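Local coordinates for protein cytosolic phospholipase A2 delta (Homo sapiens, PDB 5IZ5) that hydrolyses glycerophospholipids at the sn-2 position in a calcium-dependent manner, preferring linoleic acid there, and associates with membranes through its N-terminal C2 domain, at residues E34-R39 and E135-V140; D48-L53 and T65-D70; L94-E99 and I107-L112. The protein carries 3 engineered substitutions. All blocks are in the same frame, centred on the assembly; numbering follows the deposited sequence.

Contact 1. Residues E34-R39 and E135-V140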
# COMPACT_ATOMS: atom_id res chain seq x y z
N GLU B 34 33.10 21.48 16.95
CA GLU B 34 32.52 22.43 17.89
C GLU B 34 31.24 23.03 17.33
O GLU B 34 30.95 22.91 16.14
CB GLU B 34 33.51 23.55 18.19
CG GLU B 34 33.84 24.43 16.98
CD GLU B 34 34.78 25.57 17.33
OE1 GLU B 34 35.90 25.29 17.80
OE2 GLU B 34 34.40 26.74 17.13
N ALA B 35 30.49 23.69 18.21
CA ALA B 35 29.30 24.43 17.81
C ALA B 35 29.32 25.82 18.46
O ALA B 35 30.01 26.04 19.45
CB ALA B 35 28.04 23.68 18.20
N ARG B 36 28.55 26.74 17.89
CA ARG B 36 28.49 28.12 18.38
C ARG B 36 27.07 28.66 18.41
O ARG B 36 26.23 28.30 17.58
CB ARG B 36 29.34 29.03 17.48
CG ARG B 36 30.83 28.76 17.52
CD ARG B 36 31.56 29.60 16.48
NE ARG B 36 31.19 29.20 15.12
CZ ARG B 36 31.78 28.26 14.40
NH1 ARG B 36 32.82 27.57 14.88
NH2 ARG B 36 31.35 27.99 13.17
N ASN B 37 26.82 29.55 19.37
CA ASN B 37 25.56 30.29 19.48
C ASN B 37 24.35 29.42 19.78
O ASN B 37 23.25 29.70 19.30
CB ASN B 37 25.31 31.13 18.21
CG ASN B 37 26.54 31.89 17.76
OD1 ASN B 37 27.21 32.53 18.57
ND2 ASN B 37 26.84 31.83 16.47
N LEU B 38 24.53 28.37 20.58
CA LEU B 38 23.40 27.52 20.96
C LEU B 38 22.51 28.22 21.99
O LEU B 38 22.98 29.06 22.75
CB LEU B 38 23.89 26.18 21.52
CG LEU B 38 24.75 25.30 20.61
CD1 LEU B 38 25.11 24.02 21.34
CD2 LEU B 38 24.05 24.98 19.29
N ARG B 39 21.24 27.85 22.01
CA ARG B 39 20.23 28.44 22.90
C ARG B 39 20.38 27.98 24.35
O ARG B 39 20.63 26.80 24.60
CB ARG B 39 18.85 28.05 22.39
CG ARG B 39 18.59 28.44 20.93
CD ARG B 39 18.37 29.94 20.75
NE ARG B 39 17.17 30.36 21.45
CZ ARG B 39 16.82 31.63 21.68
NH1 ARG B 39 17.59 32.64 21.29
NH2 ARG B 39 15.68 31.88 22.32
N GLU B 135 21.61 31.69 13.66
CA GLU B 135 22.92 32.08 14.13
C GLU B 135 23.68 30.86 14.65
O GLU B 135 24.88 30.94 14.84
CB GLU B 135 22.75 33.16 15.21
CG GLU B 135 21.97 34.37 14.73
CD GLU B 135 21.87 35.48 15.76
OE1 GLU B 135 21.66 35.18 16.95
OE2 GLU B 135 21.98 36.66 15.36
N GLU B 136 23.00 29.72 14.81
CA GLU B 136 23.61 28.52 15.39
C GLU B 136 24.50 27.84 14.32
O GLU B 136 24.10 27.75 13.16
CB GLU B 136 22.51 27.56 15.91
CG GLU B 136 21.16 28.23 16.20
CD GLU B 136 20.32 27.56 17.27
OE1 GLU B 136 20.75 26.51 17.83
OE2 GLU B 136 19.22 28.09 17.57
N GLU B 137 25.70 27.41 14.69
CA GLU B 137 26.62 26.76 13.73
C GLU B 137 27.31 25.52 14.30
O GLU B 137 27.64 25.49 15.48
CB GLU B 137 27.70 27.75 13.27
CG GLU B 137 27.16 28.96 12.53
CD GLU B 137 28.24 29.86 11.97
OE1 GLU B 137 29.44 29.60 12.18
OE2 GLU B 137 27.88 30.86 11.31
N LEU B 138 27.52 24.52 13.44
CA LEU B 138 28.20 23.28 13.81
C LEU B 138 29.36 23.02 12.84
O LEU B 138 29.15 22.91 11.63
CB LEU B 138 27.22 22.10 13.74
CG LEU B 138 27.46 20.81 14.56
CD1 LEU B 138 26.93 19.60 13.81
CD2 LEU B 138 28.91 20.58 14.95
N ASP B 139 30.58 22.91 13.37
CA ASP B 139 31.76 22.59 12.55
C ASP B 139 32.06 21.10 12.58
O ASP B 139 32.23 20.52 13.66
CB ASP B 139 32.99 23.36 13.03
CG ASP B 139 32.95 24.83 12.67
OD1 ASP B 139 32.03 25.25 11.92
OD2 ASP B 139 33.84 25.56 13.14
N VAL B 140 32.15 20.50 11.40
CA VAL B 140 32.43 19.08 11.25
C VAL B 140 33.42 18.89 10.11
O VAL B 140 33.44 19.67 9.16
CB VAL B 140 31.15 18.28 10.92
CG1 VAL B 140 31.41 16.78 10.94
CG2 VAL B 140 30.03 18.63 11.90
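R36 reaches over to both E137 and D139, meeting each through the edge of its guanidinium. Its chain bends at CD, where NE turns off the line of the earlier carbons (chi3 -65°). NH2 then lies 2.7 Å from E137 OE1, in a nearly straight bond that comes in close to the C-O axis of the acid; NE adds a weak bond to the same oxygen. The guanidinium and the E137 carboxylate stand almost perpendicular, their planes 87° apart. D139 is gripped end-on from above its carboxylate plane, with R36 NH1 2.8 Å from D139 OD2 and R36 NH2 3.1 Å from D139 OD1. T127 OG1 also bonds D139 OD1. R36 NH1 has a second acid in E34 OE2, at 2.9 Å, so one arginine joins three carboxylates, and its charge probably eases the 4.2 Å approach of E34 OE2 to D139 OD2.

E137 is held by its backbone too: R36 N bonds E137 O at 2.9 Å and E137 N returns to R36 O, a hydrogen-bonded antiparallel pair joining strands 21-36 and 137-146 in one sheet of the C2 beta-sandwich. A35 and L138 lie on the other face of this sheet and pack on I96 of the facing one.

E136, just before the strand, brings its CA to R36 O in a CH...O contact. The E136 and R39 side chains cross at about a right angle. Where strand 21-36 has ended, N37 takes up a left-handed backbone conformation, and its ND2 donates to E135 O at 2.7 Å.

Contact 2. Residues D48-L53 and T65-D70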
# COMPACT_ATOMS: atom_id res chain seq x y z
N ASP B 48 23.54 22.15 28.16
CA ASP B 48 24.46 21.05 28.42
C ASP B 48 24.51 20.16 27.18
O ASP B 48 23.86 19.12 27.13
CB ASP B 48 23.98 20.25 29.63
CG ASP B 48 23.88 21.09 30.89
OD1 ASP B 48 24.85 21.81 31.23
OD2 ASP B 48 22.82 21.04 31.54
N PRO B 49 25.27 20.59 26.15
CA PRO B 49 25.06 20.00 24.83
C PRO B 49 25.90 18.76 24.53
O PRO B 49 27.06 18.67 24.92
CB PRO B 49 25.45 21.14 23.89
CG PRO B 49 26.46 21.94 24.66
CD PRO B 49 26.35 21.59 26.12
N TYR B 50 25.27 17.81 23.83
CA TYR B 50 25.96 16.67 23.22
C TYR B 50 25.44 16.48 21.80
O TYR B 50 24.31 16.88 21.49
CB TYR B 50 25.76 15.39 24.04
CG TYR B 50 24.32 14.98 24.22
CD1 TYR B 50 23.71 14.10 23.33
CD2 TYR B 50 23.56 15.46 25.29
CE1 TYR B 50 22.39 13.71 23.50
CE2 TYR B 50 22.24 15.08 25.46
CZ TYR B 50 21.66 14.20 24.57
OH TYR B 50 20.36 13.82 24.72
N VAL B 51 26.26 15.88 20.94
CA VAL B 51 25.87 15.62 19.56
C VAL B 51 25.55 14.15 19.35
O VAL B 51 26.27 13.26 19.82
CB VAL B 51 26.97 16.05 18.55
CG1 VAL B 51 26.49 15.85 17.12
CG2 VAL B 51 27.35 17.50 18.78
N ILE B 52 24.46 13.90 18.63
CA ILE B 52 24.10 12.56 18.20
C ILE B 52 24.37 12.45 16.70
O ILE B 52 24.07 13.37 15.95
CB ILE B 52 22.63 12.26 18.55
CG1 ILE B 52 22.50 12.14 20.08
CG2 ILE B 52 22.13 11.00 17.85
CD1 ILE B 52 21.25 11.46 20.61
N LEU B 53 24.97 11.32 16.29
CA LEU B 53 25.13 11.00 14.87
C LEU B 53 24.36 9.73 14.55
O LEU B 53 24.54 8.70 15.20
CB LEU B 53 26.59 10.80 14.50
CG LEU B 53 27.62 11.86 14.88
CD1 LEU B 53 28.97 11.48 14.30
CD2 LEU B 53 27.21 13.24 14.39
N THR B 65 28.48 12.13 21.39
CA THR B 65 29.65 12.78 21.97
C THR B 65 29.48 12.85 23.47
O THR B 65 28.42 12.51 24.00
CB THR B 65 29.85 14.23 21.47
OG1 THR B 65 28.74 15.05 21.89
CG2 THR B 65 29.99 14.28 19.95
N LYS B 66 30.52 13.29 24.17
CA LYS B 66 30.40 13.62 25.58
C LYS B 66 29.49 14.83 25.73
O LYS B 66 29.38 15.65 24.83
CB LYS B 66 31.77 13.91 26.18
CG LYS B 66 32.65 12.68 26.31
CD LYS B 66 33.87 12.97 27.16
CE LYS B 66 34.87 11.82 27.12
NZ LYS B 66 35.63 11.81 25.84
N THR B 67 28.81 14.90 26.88
CA THR B 67 28.00 16.06 27.21
C THR B 67 28.89 17.10 27.85
O THR B 67 29.61 16.80 28.80
CB THR B 67 26.86 15.70 28.18
OG1 THR B 67 26.01 14.72 27.57
CG2 THR B 67 26.04 16.94 28.53
N LEU B 68 28.85 18.32 27.32
CA LEU B 68 29.54 19.43 27.96
C LEU B 68 28.55 20.20 28.82
O LEU B 68 27.33 20.07 28.67
CB LEU B 68 30.23 20.33 26.93
CG LEU B 68 31.23 19.59 26.02
CD1 LEU B 68 32.12 20.59 25.30
CD2 LEU B 68 32.09 18.59 26.79
N THR B 69 29.09 21.00 29.74
CA THR B 69 28.33 21.60 30.82
C THR B 69 28.34 23.12 30.70
O THR B 69 29.41 23.74 30.64
CB THR B 69 28.93 21.20 32.19
OG1 THR B 69 30.36 21.25 32.12
CG2 THR B 69 28.51 19.79 32.58
N ASP B 70 27.15 23.71 30.61
CA ASP B 70 26.97 25.17 30.73
C ASP B 70 27.93 25.94 29.82
O ASP B 70 28.69 26.79 30.29
CB ASP B 70 27.18 25.62 32.19
CG ASP B 70 26.68 27.03 32.45
OD1 ASP B 70 27.50 27.90 32.83
OD2 ASP B 70 25.47 27.26 32.26
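T65 meets V51 with both backbone and side chain. Its N donates to V51 O at 2.9 Å, while its hydroxyl does the work of a second carbonyl: V51 N points straight at T65 OG1, 2.8 Å away. With chi1 at 64°, OG1 sits between the backbone N and the carbonyl carbon, where it also donates to K66 O; CG2 rests 3.8 Å from V51 CB.

T67 turns its two branches to different residues. OG1 comes obliquely to the Y50 ring, 3.4 Å from Y50 CD2, and is hydrogen-bonded to E99 OE2; CG2 settles against D48 O. Here the chain leaving strand 62-64 continues as a loop alongside strand 49-55, which belongs to the four-stranded sheet of the C2 sandwich, without regular strand pairing, so hydroxyl and carboxylate oxygens take part in the joining.

L68 restores a main-chain link, its N bonded to P49 O at 3.0 Å, and its CB lies near P49 CD. The L68 carbonyl oxygen receives a CH...O contact from D48 CA. T69 contributes its CA, 3.5 Å from D48 OD1. Finally D70 N donates to that same D48 OD1 at 3.0 Å, which helps to orient the carboxylate of a predicted calcium ligand; D48 N is in turn bonded to D98 OD1, from another predicted ligand.

Contact 3. Residues L94-E99 and I107-L112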
# COMPACT_ATOMS: atom_id res chain seq x y z
N LEU B 94 22.87 14.87 12.05
CA LEU B 94 23.65 15.43 13.15
C LEU B 94 22.72 16.30 13.99
O LEU B 94 22.23 17.33 13.52
CB LEU B 94 24.83 16.24 12.62
CG LEU B 94 25.75 15.51 11.64
CD1 LEU B 94 25.30 15.71 10.20
CD2 LEU B 94 27.19 15.99 11.78
N SER B 95 22.47 15.86 15.22
CA SER B 95 21.57 16.56 16.13
C SER B 95 22.29 16.94 17.42
O SER B 95 23.03 16.13 17.98
CB SER B 95 20.37 15.66 16.46
OG SER B 95 19.62 15.35 15.30
N ILE B 96 22.09 18.17 17.88
CA ILE B 96 22.60 18.60 19.17
C ILE B 96 21.43 18.66 20.14
O ILE B 96 20.40 19.28 19.86
CB ILE B 96 23.27 19.99 19.12
CG1 ILE B 96 24.31 20.02 18.00
CG2 ILE B 96 23.91 20.31 20.47
CD1 ILE B 96 24.96 21.37 17.79
N TYR B 97 21.59 17.99 21.28
CA TYR B 97 20.58 17.98 22.33
C TYR B 97 21.11 18.68 23.58
O TYR B 97 22.32 18.77 23.78
CB TYR B 97 20.18 16.54 22.65
CG TYR B 97 19.28 15.89 21.63
CD1 TYR B 97 17.89 15.99 21.74
CD2 TYR B 97 19.80 15.17 20.56
CE1 TYR B 97 17.06 15.39 20.81
CE2 TYR B 97 18.98 14.57 19.63
CZ TYR B 97 17.61 14.68 19.76
OH TYR B 97 16.79 14.09 18.83
N ASP B 98 20.18 19.16 24.40
CA ASP B 98 20.51 19.82 25.67
C ASP B 98 20.20 18.85 26.79
O ASP B 98 19.03 18.51 27.01
CB ASP B 98 19.69 21.11 25.81
CG ASP B 98 20.00 21.89 27.08
OD1 ASP B 98 20.91 21.50 27.86
OD2 ASP B 98 19.34 22.92 27.31
N GLU B 99 21.23 18.40 27.51
CA GLU B 99 21.04 17.37 28.53
C GLU B 99 20.33 17.90 29.78
O GLU B 99 20.72 18.93 30.34
CB GLU B 99 22.37 16.74 28.93
CG GLU B 99 22.20 15.52 29.83
CD GLU B 99 23.51 14.79 30.07
OE1 GLU B 99 24.26 15.20 30.97
OE2 GLU B 99 23.79 13.81 29.35
N ILE B 107 16.02 19.27 21.76
CA ILE B 107 16.91 19.41 20.62
C ILE B 107 17.14 20.89 20.36
O ILE B 107 16.19 21.68 20.33
CB ILE B 107 16.32 18.70 19.37
CG1 ILE B 107 17.40 18.51 18.31
CG2 ILE B 107 15.12 19.45 18.80
CD1 ILE B 107 17.04 17.47 17.28
N CYS B 108 18.40 21.29 20.22
CA CYS B 108 18.72 22.68 19.89
C CYS B 108 19.32 22.86 18.49
O CYS B 108 19.53 23.98 18.05
CB CYS B 108 19.64 23.32 20.94
SG CYS B 108 20.96 22.27 21.60
N PHE B 109 19.58 21.75 17.79
CA PHE B 109 20.19 21.81 16.47
C PHE B 109 20.00 20.48 15.74
O PHE B 109 20.14 19.41 16.34
CB PHE B 109 21.68 22.13 16.58
CG PHE B 109 22.33 22.48 15.28
CD1 PHE B 109 22.44 23.81 14.88
CD2 PHE B 109 22.86 21.49 14.46
CE1 PHE B 109 23.05 24.14 13.68
CE2 PHE B 109 23.47 21.82 13.26
CZ PHE B 109 23.56 23.14 12.87
N LYS B 110 19.68 20.55 14.45
CA LYS B 110 19.51 19.36 13.62
C LYS B 110 19.82 19.70 12.17
O LYS B 110 19.28 20.67 11.62
CB LYS B 110 18.09 18.81 13.73
CG LYS B 110 17.80 17.63 12.81
CD LYS B 110 16.66 16.77 13.33
CE LYS B 110 16.06 15.91 12.23
NZ LYS B 110 15.22 14.80 12.77
N VAL B 111 20.69 18.90 11.56
CA VAL B 111 20.92 18.96 10.12
C VAL B 111 20.92 17.56 9.51
O VAL B 111 21.35 16.60 10.15
CB VAL B 111 22.23 19.70 9.78
CG1 VAL B 111 23.45 18.94 10.30
CG2 VAL B 111 22.36 19.91 8.28
N LEU B 112 20.40 17.46 8.29
CA LEU B 112 20.46 16.22 7.51
C LEU B 112 21.42 16.48 6.36
O LEU B 112 21.28 17.48 5.66
CB LEU B 112 19.09 15.82 6.96
CG LEU B 112 18.14 15.03 7.83
CD1 LEU B 112 18.29 15.38 9.28
CD2 LEU B 112 16.70 15.23 7.37
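I107 lies against the ring of Y97, and its side chain can be followed atom by atom across that surface. CB starts the contact 3.7 Å from Y97 CE1. CG1, anti to the backbone N (chi1 -164°), comes over the ring face, 4.2 Å from the centroid of Y97 and 16° off its normal, a CH-pi contact displaced toward the rim; from there it is also 3.5 Å from I96 O. CD1 carries on over the phenol end, touching Y97 CZ and Y97 OH, and on the strand side it meets S95 CB. An alanine in place of Y97 would probably leave I107 CG1 and CD1 without the flat surface they lie on, opening a gap beside the strand and letting that side chain turn more freely.

These residues belong to the hairpin of strands 91-98 and 106-114 at one side of a C2-sandwich sheet, and a classic beta bulge interrupts its pairing. C108 and F109 both face I96: I96 O takes C108 N at 2.9 Å and, weakly, F109 N at 3.3 Å, while I96 N bonds F109 O. Beyond the bulge L94 and V111 pair regularly, bonded both ways.

On the face opposite Y97, I96 packs against two neighbours. Its CD1 sits 3.6 Å from F109 CB and its CG2 3.7 Å from C108 SG; further along, L94 CD1 lies beside V111 CG1. I96 and F109 also touch L138 of the facing sheet. D98, which ends strand 91-98, is predicted to ligate both calcium sites.

All three contacts lie in the first C2 domain, far from the centre of the chain. Contact 1 joins strands of one sheet; contact 3 lies in the other sheet, and contact 2 sets a loop against its strand 49-55, the neighbour of strand 91-98, where I52 N bonds S95 O. The sheets meet through apolar residues: A35 on I96, L138 on F109, L38 on P49. Each contact is partly buried, with its chemistry split accordingly. Contact 1 carries charge on its outer face, contact 3 is mainly apolar beside a backbone bulge, and contact 2 relies on hydroxyl, carboxylate and main-chain bonds. Contacts 2 and 3 converge at the predicted calcium site, through D48 and D98.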